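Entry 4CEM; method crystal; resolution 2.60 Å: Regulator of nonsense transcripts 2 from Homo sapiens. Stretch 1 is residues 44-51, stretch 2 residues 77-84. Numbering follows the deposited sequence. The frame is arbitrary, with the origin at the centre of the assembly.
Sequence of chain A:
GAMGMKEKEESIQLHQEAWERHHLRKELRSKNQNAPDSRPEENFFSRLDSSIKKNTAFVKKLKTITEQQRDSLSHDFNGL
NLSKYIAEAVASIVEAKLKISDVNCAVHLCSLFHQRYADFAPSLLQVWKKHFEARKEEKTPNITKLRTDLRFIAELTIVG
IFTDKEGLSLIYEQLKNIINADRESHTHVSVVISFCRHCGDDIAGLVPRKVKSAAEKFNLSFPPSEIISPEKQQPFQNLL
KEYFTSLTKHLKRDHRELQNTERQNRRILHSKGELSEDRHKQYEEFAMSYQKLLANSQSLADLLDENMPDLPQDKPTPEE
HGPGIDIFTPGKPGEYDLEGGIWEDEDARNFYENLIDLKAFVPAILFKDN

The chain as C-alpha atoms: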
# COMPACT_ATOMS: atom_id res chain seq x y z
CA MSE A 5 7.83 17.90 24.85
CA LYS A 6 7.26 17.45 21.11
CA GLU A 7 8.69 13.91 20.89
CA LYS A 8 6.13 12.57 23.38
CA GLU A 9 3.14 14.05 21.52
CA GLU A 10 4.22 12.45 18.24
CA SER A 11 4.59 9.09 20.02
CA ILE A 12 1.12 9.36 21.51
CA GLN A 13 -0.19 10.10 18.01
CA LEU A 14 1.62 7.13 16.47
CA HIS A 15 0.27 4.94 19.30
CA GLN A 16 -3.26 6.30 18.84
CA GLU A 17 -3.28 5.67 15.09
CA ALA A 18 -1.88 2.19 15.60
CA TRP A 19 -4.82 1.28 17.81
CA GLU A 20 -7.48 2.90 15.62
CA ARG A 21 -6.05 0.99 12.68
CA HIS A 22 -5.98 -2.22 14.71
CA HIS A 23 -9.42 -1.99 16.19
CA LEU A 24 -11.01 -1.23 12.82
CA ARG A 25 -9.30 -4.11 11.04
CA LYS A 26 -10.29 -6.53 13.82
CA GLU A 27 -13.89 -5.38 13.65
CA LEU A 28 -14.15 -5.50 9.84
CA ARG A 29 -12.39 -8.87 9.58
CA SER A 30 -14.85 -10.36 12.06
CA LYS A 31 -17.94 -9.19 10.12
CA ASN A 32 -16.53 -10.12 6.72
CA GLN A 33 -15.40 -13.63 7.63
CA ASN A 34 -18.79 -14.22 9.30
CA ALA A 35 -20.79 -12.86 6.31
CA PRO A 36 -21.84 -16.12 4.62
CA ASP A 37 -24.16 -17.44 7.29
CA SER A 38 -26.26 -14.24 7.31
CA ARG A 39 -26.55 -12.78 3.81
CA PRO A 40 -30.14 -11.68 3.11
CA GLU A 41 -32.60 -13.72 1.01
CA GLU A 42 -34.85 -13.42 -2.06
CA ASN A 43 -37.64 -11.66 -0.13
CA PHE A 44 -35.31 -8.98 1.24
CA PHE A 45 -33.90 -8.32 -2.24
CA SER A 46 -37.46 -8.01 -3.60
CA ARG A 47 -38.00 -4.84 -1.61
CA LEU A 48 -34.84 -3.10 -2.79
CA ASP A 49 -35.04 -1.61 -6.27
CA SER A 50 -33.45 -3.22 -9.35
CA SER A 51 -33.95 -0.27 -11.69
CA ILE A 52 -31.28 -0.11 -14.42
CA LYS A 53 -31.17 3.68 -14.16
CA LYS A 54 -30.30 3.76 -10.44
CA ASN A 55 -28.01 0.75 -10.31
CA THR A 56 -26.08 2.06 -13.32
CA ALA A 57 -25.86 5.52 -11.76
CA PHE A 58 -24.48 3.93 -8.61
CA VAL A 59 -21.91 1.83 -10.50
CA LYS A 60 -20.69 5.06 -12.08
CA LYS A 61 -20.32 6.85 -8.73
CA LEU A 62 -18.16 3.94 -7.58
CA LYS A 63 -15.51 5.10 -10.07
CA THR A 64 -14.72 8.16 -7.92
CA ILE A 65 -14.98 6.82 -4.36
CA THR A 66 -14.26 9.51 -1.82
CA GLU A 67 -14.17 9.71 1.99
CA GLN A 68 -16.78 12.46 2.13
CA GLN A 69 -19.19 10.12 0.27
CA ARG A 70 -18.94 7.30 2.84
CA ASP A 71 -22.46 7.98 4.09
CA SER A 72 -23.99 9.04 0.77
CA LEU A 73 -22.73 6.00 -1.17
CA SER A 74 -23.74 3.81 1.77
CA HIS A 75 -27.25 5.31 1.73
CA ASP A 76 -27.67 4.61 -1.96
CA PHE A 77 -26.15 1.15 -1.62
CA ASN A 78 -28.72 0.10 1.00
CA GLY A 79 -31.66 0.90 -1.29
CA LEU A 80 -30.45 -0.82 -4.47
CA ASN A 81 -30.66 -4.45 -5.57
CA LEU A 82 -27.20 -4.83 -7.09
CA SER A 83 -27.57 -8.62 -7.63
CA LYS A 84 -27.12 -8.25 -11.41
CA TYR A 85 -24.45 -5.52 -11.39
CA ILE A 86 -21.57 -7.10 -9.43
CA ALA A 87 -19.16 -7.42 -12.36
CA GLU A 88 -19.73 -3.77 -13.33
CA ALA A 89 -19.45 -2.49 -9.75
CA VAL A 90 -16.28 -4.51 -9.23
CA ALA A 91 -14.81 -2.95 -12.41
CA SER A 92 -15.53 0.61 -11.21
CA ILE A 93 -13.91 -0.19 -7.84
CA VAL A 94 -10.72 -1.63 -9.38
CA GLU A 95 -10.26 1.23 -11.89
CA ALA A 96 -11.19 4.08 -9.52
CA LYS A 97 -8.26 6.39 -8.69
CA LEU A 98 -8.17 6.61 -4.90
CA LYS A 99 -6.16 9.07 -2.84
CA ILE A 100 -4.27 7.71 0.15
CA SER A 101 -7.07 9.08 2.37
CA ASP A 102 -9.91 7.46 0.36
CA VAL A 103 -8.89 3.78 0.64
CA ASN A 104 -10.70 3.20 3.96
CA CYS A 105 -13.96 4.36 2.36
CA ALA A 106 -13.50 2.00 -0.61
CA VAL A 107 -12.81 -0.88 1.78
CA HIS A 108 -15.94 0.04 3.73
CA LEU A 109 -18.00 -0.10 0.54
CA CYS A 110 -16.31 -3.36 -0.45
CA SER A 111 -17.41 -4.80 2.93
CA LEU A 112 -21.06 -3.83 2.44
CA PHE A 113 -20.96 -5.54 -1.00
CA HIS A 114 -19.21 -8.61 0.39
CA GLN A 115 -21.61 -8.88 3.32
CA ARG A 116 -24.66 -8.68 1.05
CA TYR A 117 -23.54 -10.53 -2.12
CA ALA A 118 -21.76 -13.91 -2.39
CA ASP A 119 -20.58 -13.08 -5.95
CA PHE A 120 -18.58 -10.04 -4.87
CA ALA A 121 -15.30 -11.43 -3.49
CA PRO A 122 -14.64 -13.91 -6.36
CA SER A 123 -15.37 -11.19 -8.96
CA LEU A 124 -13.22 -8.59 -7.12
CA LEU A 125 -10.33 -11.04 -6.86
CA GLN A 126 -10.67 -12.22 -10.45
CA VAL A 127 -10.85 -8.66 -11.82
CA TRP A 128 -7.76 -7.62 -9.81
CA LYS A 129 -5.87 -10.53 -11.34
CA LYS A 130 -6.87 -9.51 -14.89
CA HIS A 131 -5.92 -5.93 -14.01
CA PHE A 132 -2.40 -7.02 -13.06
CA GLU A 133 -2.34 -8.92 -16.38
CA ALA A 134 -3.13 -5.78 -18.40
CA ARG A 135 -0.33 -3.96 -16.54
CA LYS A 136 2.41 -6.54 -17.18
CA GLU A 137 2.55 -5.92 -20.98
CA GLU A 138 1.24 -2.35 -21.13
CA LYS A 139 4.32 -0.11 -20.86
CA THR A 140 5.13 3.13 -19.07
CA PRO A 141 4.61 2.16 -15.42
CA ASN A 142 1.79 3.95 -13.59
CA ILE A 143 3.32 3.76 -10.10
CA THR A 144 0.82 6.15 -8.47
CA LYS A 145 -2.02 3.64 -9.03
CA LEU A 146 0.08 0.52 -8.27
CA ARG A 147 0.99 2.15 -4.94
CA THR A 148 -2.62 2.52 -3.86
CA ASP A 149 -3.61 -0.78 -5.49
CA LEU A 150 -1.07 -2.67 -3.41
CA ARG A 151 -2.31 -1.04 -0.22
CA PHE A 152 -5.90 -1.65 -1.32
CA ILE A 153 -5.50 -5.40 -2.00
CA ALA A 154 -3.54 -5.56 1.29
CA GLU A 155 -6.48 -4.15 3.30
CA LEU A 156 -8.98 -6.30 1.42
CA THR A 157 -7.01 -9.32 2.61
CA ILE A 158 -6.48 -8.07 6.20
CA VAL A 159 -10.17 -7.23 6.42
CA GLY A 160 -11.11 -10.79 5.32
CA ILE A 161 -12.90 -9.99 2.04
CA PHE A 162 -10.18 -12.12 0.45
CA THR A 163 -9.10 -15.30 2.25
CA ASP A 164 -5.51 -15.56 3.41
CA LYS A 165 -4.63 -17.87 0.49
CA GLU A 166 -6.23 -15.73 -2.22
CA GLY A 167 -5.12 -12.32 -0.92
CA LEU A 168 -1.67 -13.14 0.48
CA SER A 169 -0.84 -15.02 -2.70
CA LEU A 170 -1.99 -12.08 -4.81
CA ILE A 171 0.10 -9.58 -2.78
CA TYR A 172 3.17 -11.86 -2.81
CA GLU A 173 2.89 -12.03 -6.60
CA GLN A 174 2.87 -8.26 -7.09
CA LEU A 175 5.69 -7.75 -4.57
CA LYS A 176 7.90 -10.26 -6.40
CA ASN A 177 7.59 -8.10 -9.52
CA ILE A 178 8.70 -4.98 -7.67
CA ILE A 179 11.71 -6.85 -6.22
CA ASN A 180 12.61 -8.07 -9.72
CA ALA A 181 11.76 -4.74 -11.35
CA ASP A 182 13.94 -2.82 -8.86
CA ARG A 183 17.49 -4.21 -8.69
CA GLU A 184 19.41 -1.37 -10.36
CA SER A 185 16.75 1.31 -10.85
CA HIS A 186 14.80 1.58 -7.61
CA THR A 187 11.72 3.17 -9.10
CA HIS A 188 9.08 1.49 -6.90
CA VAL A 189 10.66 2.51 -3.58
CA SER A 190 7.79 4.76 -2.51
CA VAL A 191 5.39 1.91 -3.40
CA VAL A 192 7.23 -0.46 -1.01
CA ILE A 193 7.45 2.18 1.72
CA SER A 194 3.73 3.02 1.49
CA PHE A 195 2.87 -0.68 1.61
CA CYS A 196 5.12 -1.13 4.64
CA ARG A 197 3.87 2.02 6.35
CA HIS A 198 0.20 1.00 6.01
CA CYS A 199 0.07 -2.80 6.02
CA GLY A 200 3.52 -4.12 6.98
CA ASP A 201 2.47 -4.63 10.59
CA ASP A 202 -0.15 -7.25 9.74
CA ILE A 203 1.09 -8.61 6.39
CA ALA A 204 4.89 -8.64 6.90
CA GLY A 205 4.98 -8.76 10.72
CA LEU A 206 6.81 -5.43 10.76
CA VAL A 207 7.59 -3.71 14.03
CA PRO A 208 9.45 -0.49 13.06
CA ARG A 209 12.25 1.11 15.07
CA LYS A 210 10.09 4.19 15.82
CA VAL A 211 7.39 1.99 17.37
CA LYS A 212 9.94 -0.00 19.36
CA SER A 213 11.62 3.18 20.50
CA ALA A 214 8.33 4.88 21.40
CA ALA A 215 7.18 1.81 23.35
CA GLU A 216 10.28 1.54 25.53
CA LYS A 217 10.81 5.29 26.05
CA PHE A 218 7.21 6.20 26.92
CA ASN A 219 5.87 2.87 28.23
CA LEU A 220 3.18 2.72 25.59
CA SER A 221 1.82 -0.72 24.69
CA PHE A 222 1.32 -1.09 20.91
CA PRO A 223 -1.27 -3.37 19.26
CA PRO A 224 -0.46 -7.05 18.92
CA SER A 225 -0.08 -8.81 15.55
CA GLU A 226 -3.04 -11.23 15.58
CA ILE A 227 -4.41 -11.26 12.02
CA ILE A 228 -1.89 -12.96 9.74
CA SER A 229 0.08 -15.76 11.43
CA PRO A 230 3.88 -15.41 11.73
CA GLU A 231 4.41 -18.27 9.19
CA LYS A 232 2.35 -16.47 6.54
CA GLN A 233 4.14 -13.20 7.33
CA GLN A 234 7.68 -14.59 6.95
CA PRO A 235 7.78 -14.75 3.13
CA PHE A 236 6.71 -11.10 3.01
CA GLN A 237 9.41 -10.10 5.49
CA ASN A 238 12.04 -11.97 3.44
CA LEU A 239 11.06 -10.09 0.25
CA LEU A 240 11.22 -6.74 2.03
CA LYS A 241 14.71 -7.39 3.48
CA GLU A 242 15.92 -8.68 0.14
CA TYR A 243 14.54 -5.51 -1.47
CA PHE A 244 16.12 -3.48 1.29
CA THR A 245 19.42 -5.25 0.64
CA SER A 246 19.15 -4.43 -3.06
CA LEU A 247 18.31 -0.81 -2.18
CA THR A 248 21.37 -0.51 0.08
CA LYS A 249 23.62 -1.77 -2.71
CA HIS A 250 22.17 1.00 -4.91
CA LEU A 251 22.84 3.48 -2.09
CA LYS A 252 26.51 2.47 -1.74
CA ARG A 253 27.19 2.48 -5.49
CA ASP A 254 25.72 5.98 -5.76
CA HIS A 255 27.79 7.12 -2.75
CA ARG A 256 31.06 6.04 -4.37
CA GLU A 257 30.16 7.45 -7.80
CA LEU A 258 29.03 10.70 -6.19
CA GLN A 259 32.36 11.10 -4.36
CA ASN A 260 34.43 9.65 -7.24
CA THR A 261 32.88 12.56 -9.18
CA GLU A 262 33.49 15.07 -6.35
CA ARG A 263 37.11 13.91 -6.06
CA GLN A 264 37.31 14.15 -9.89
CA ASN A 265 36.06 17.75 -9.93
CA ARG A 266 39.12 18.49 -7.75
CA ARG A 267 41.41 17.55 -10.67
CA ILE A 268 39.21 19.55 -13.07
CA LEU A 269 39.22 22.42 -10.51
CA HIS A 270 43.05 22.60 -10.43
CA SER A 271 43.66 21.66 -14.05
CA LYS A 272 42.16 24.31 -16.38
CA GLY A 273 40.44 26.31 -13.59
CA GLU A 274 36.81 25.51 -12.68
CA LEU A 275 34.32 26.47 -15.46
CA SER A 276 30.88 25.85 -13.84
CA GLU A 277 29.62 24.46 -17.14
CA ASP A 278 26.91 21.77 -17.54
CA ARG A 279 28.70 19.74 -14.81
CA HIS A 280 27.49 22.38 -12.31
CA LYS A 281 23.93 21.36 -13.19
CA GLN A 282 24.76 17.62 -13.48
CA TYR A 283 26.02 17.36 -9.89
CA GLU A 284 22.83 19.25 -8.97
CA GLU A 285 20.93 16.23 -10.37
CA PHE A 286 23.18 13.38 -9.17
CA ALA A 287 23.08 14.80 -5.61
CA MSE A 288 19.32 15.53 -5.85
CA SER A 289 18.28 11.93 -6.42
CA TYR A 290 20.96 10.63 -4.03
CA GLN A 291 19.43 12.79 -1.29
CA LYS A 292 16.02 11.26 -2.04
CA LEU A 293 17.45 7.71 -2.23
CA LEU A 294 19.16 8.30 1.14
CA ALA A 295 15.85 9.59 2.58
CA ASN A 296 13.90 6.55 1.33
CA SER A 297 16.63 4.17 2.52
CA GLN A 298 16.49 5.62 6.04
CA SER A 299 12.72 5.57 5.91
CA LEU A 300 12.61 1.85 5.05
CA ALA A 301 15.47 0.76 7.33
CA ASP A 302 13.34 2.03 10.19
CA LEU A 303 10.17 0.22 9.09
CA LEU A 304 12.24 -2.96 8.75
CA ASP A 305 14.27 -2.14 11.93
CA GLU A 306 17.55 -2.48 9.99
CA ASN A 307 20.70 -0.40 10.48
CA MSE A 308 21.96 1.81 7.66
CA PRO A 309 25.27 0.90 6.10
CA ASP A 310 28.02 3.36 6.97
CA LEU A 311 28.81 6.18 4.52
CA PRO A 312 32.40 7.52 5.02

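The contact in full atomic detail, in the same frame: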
# COMPACT_ATOMS: atom_id res chain seq x y z
N PHE A 44 -35.95 -10.24 0.89
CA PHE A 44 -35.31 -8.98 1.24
C PHE A 44 -34.90 -8.22 -0.02
O PHE A 44 -35.09 -7.02 -0.12
CB PHE A 44 -34.09 -9.23 2.13
CG PHE A 44 -33.31 -8.00 2.48
CD1 PHE A 44 -32.31 -7.53 1.64
CD2 PHE A 44 -33.58 -7.30 3.64
CE1 PHE A 44 -31.60 -6.38 1.96
CE2 PHE A 44 -32.87 -6.16 3.97
CZ PHE A 44 -31.87 -5.70 3.12
N PHE A 45 -34.32 -8.94 -0.98
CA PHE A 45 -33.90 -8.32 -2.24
C PHE A 45 -35.07 -7.79 -3.05
O PHE A 45 -34.92 -6.79 -3.76
CB PHE A 45 -33.06 -9.30 -3.07
CG PHE A 45 -31.68 -9.51 -2.52
CD1 PHE A 45 -30.72 -8.52 -2.65
CD2 PHE A 45 -31.35 -10.67 -1.84
CE1 PHE A 45 -29.44 -8.69 -2.14
CE2 PHE A 45 -30.08 -10.85 -1.32
CZ PHE A 45 -29.13 -9.86 -1.46
N SER A 46 -36.23 -8.44 -2.92
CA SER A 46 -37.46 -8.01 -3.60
C SER A 46 -37.81 -6.57 -3.31
O SER A 46 -38.30 -5.86 -4.19
CB SER A 46 -38.65 -8.87 -3.16
OG SER A 46 -38.34 -10.24 -3.24
N ARG A 47 -37.60 -6.16 -2.07
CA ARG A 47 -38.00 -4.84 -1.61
C ARG A 47 -36.99 -3.74 -1.90
O ARG A 47 -37.30 -2.58 -1.69
CB ARG A 47 -38.27 -4.86 -0.11
CG ARG A 47 -39.34 -5.84 0.31
CD ARG A 47 -39.83 -5.49 1.70
NE ARG A 47 -39.94 -6.67 2.55
CZ ARG A 47 -40.04 -6.64 3.88
NH1 ARG A 47 -40.05 -5.49 4.55
NH2 ARG A 47 -40.15 -7.79 4.55
N LEU A 48 -35.79 -4.10 -2.32
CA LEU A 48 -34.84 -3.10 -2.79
C LEU A 48 -35.12 -2.95 -4.27
O LEU A 48 -35.77 -3.81 -4.87
CB LEU A 48 -33.40 -3.53 -2.52
CG LEU A 48 -33.07 -3.87 -1.06
CD1 LEU A 48 -31.61 -4.23 -0.92
CD2 LEU A 48 -33.43 -2.73 -0.11
N ASP A 49 -34.67 -1.86 -4.88
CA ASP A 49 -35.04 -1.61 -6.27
C ASP A 49 -33.94 -2.02 -7.25
O ASP A 49 -32.76 -1.74 -7.03
CB ASP A 49 -35.51 -0.17 -6.46
CG ASP A 49 -34.44 0.73 -6.99
OD1 ASP A 49 -33.35 0.75 -6.37
OD2 ASP A 49 -34.68 1.40 -8.01
N SER A 50 -34.35 -2.70 -8.32
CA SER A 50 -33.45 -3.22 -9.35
C SER A 50 -33.36 -2.32 -10.58
O SER A 50 -32.84 -2.75 -11.60
CB SER A 50 -33.94 -4.58 -9.83
OG SER A 50 -34.42 -5.35 -8.75
N SER A 51 -33.85 -1.09 -10.49
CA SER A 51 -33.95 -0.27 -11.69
C SER A 51 -32.56 -0.18 -12.33
O SER A 51 -31.56 -0.10 -11.63
CB SER A 51 -34.52 1.12 -11.39
OG SER A 51 -33.50 2.09 -11.27
N PHE A 77 -26.38 2.59 -1.64
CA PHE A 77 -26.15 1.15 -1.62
C PHE A 77 -27.30 0.39 -0.94
O PHE A 77 -27.79 -0.60 -1.49
CB PHE A 77 -24.83 0.82 -0.92
CG PHE A 77 -24.54 -0.66 -0.84
CD1 PHE A 77 -23.85 -1.30 -1.85
CD2 PHE A 77 -24.94 -1.40 0.26
CE1 PHE A 77 -23.58 -2.65 -1.78
CE2 PHE A 77 -24.67 -2.76 0.35
CZ PHE A 77 -23.98 -3.38 -0.68
N ASN A 78 -27.73 0.85 0.23
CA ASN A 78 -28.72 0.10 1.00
C ASN A 78 -30.09 -0.00 0.35
O ASN A 78 -30.88 -0.88 0.71
CB ASN A 78 -28.83 0.62 2.43
CG ASN A 78 -27.66 0.17 3.30
OD1 ASN A 78 -27.30 -1.02 3.32
ND2 ASN A 78 -27.04 1.11 4.01
N GLY A 79 -30.37 0.88 -0.61
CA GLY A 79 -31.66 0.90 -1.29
C GLY A 79 -31.72 0.15 -2.62
O GLY A 79 -32.81 -0.11 -3.14
N LEU A 80 -30.56 -0.19 -3.16
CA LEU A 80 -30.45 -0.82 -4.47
C LEU A 80 -30.35 -2.34 -4.38
O LEU A 80 -29.77 -2.88 -3.44
CB LEU A 80 -29.20 -0.31 -5.18
CG LEU A 80 -29.02 1.19 -5.43
CD1 LEU A 80 -27.73 1.42 -6.19
CD2 LEU A 80 -30.19 1.74 -6.23
N ASN A 81 -30.92 -3.02 -5.37
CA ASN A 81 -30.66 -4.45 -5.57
C ASN A 81 -29.58 -4.56 -6.63
O ASN A 81 -29.87 -4.46 -7.82
CB ASN A 81 -31.93 -5.19 -6.00
CG ASN A 81 -31.70 -6.69 -6.18
OD1 ASN A 81 -30.58 -7.15 -6.35
ND2 ASN A 81 -32.78 -7.45 -6.12
N LEU A 82 -28.35 -4.79 -6.19
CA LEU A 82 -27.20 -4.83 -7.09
C LEU A 82 -26.85 -6.26 -7.54
O LEU A 82 -25.80 -6.48 -8.12
CB LEU A 82 -25.99 -4.15 -6.42
CG LEU A 82 -26.03 -2.62 -6.36
CD1 LEU A 82 -25.27 -2.09 -5.15
CD2 LEU A 82 -25.50 -1.98 -7.63
N SER A 83 -27.76 -7.20 -7.28
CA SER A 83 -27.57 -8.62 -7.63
C SER A 83 -27.03 -8.85 -9.04
O SER A 83 -26.19 -9.72 -9.22
CB SER A 83 -28.87 -9.40 -7.50
OG SER A 83 -29.15 -9.69 -6.14
N LYS A 84 -27.52 -8.08 -10.01
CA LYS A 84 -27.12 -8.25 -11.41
C LYS A 84 -25.92 -7.42 -11.83
O LYS A 84 -25.43 -7.59 -12.94
CB LYS A 84 -28.30 -7.92 -12.33
CG LYS A 84 -29.48 -8.88 -12.21
CD LYS A 84 -30.63 -8.40 -13.09
CE LYS A 84 -31.99 -8.91 -12.61
NZ LYS A 84 -32.18 -10.37 -12.86

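The two stretches, both in one chain, each begin in a helix, and they meet through the extended residues Leu48 and Asp49 and Leu80 and Asn81. Together they bury 426 Å², counting both sides. A single beta bridge pairs Asp49 with Leu80, and the CA atoms of these two residues lie 5.0 Å apart.

Phe77 comes first along stretch 2. It is buried, but its ring does not reach stretch 1. Phe77 O accepts a backbone hydrogen bond from Leu80 N at 3.3 Å.

Asn78 contributes through its backbone. Asn78 O lies 3.3 Å from Leu48 CD2, a van der Waals contact. The CA-to-CB bond of Asn78 points sideways, and the side chain stays well clear of stretch 1.

Gly79 supplies the first strong link. Asp49 N donates to Gly79 O at 3.1 Å, with a nearly straight angle of 171°. Gly79 O also sits 3.5 Å from Leu48 CB. Glycine is not required here by crowding, because a CB would point away from stretch 1 and there is room for it. Asp49 OD1 also comes within 3.4 Å of Gly79 O, but both atoms are acceptors and no hydrogen bond forms.

Leu80 is buried, and its CA-to-CB bond points away from stretch 1. The end of the side chain nevertheless comes nearer, placing Leu80 CD2 3.3 Å from Asp49 OD1. The carboxylate gains no hydrogen bond from this methyl group. On the backbone side, Leu80 O is 3.4 Å from Leu48 CD1. Leu80 CA also approaches Asp49 O at 3.6 Å in a CA-H...O contact. Leu48 thus packs its m, t side chain against the backbone of Asn78, Gly79 and Leu80. A branched aliphatic side chain suits this place, since it fills space against these carbonyls without needing polar partners.

Asn81 has the largest area covered by the other stretch. Its backbone closes the bridge: Asn81 N donates to Asp49 O at 2.8 Å and 176°. With the Gly79 bond, Asp49 therefore uses both its N and its O across the contact. The Asn81 side chain is t at chi1, and its CA-to-CB bond points toward stretch 1. Asn81 CB lies 4.1 Å from Leu48 CB and 3.7 Å from Ser50 OG. At the far end the amide does two jobs. Asn81 ND2 donates a weak hydrogen bond to Phe45 O, at 3.3 Å and 126°. Phe45 O also accepts Leu48 N at 3.2 Å, within stretch 1. Asn81 OD1 accepts Ser83 N at 3.0 Å. An amide suits this position because it offers a donor across the contact and an acceptor to its own stretch.

Leu82 is buried, its CA-to-CB bond points away, and it makes no contact with stretch 1.

The CA-to-CB bond of Ser83 points toward stretch 1. Ser83 OG lies over one face of the Phe45 ring, 4.0 Å from Phe45 CD1. The small side chain fits against the ring.

Lys84 is exposed and makes no contact with stretch 1.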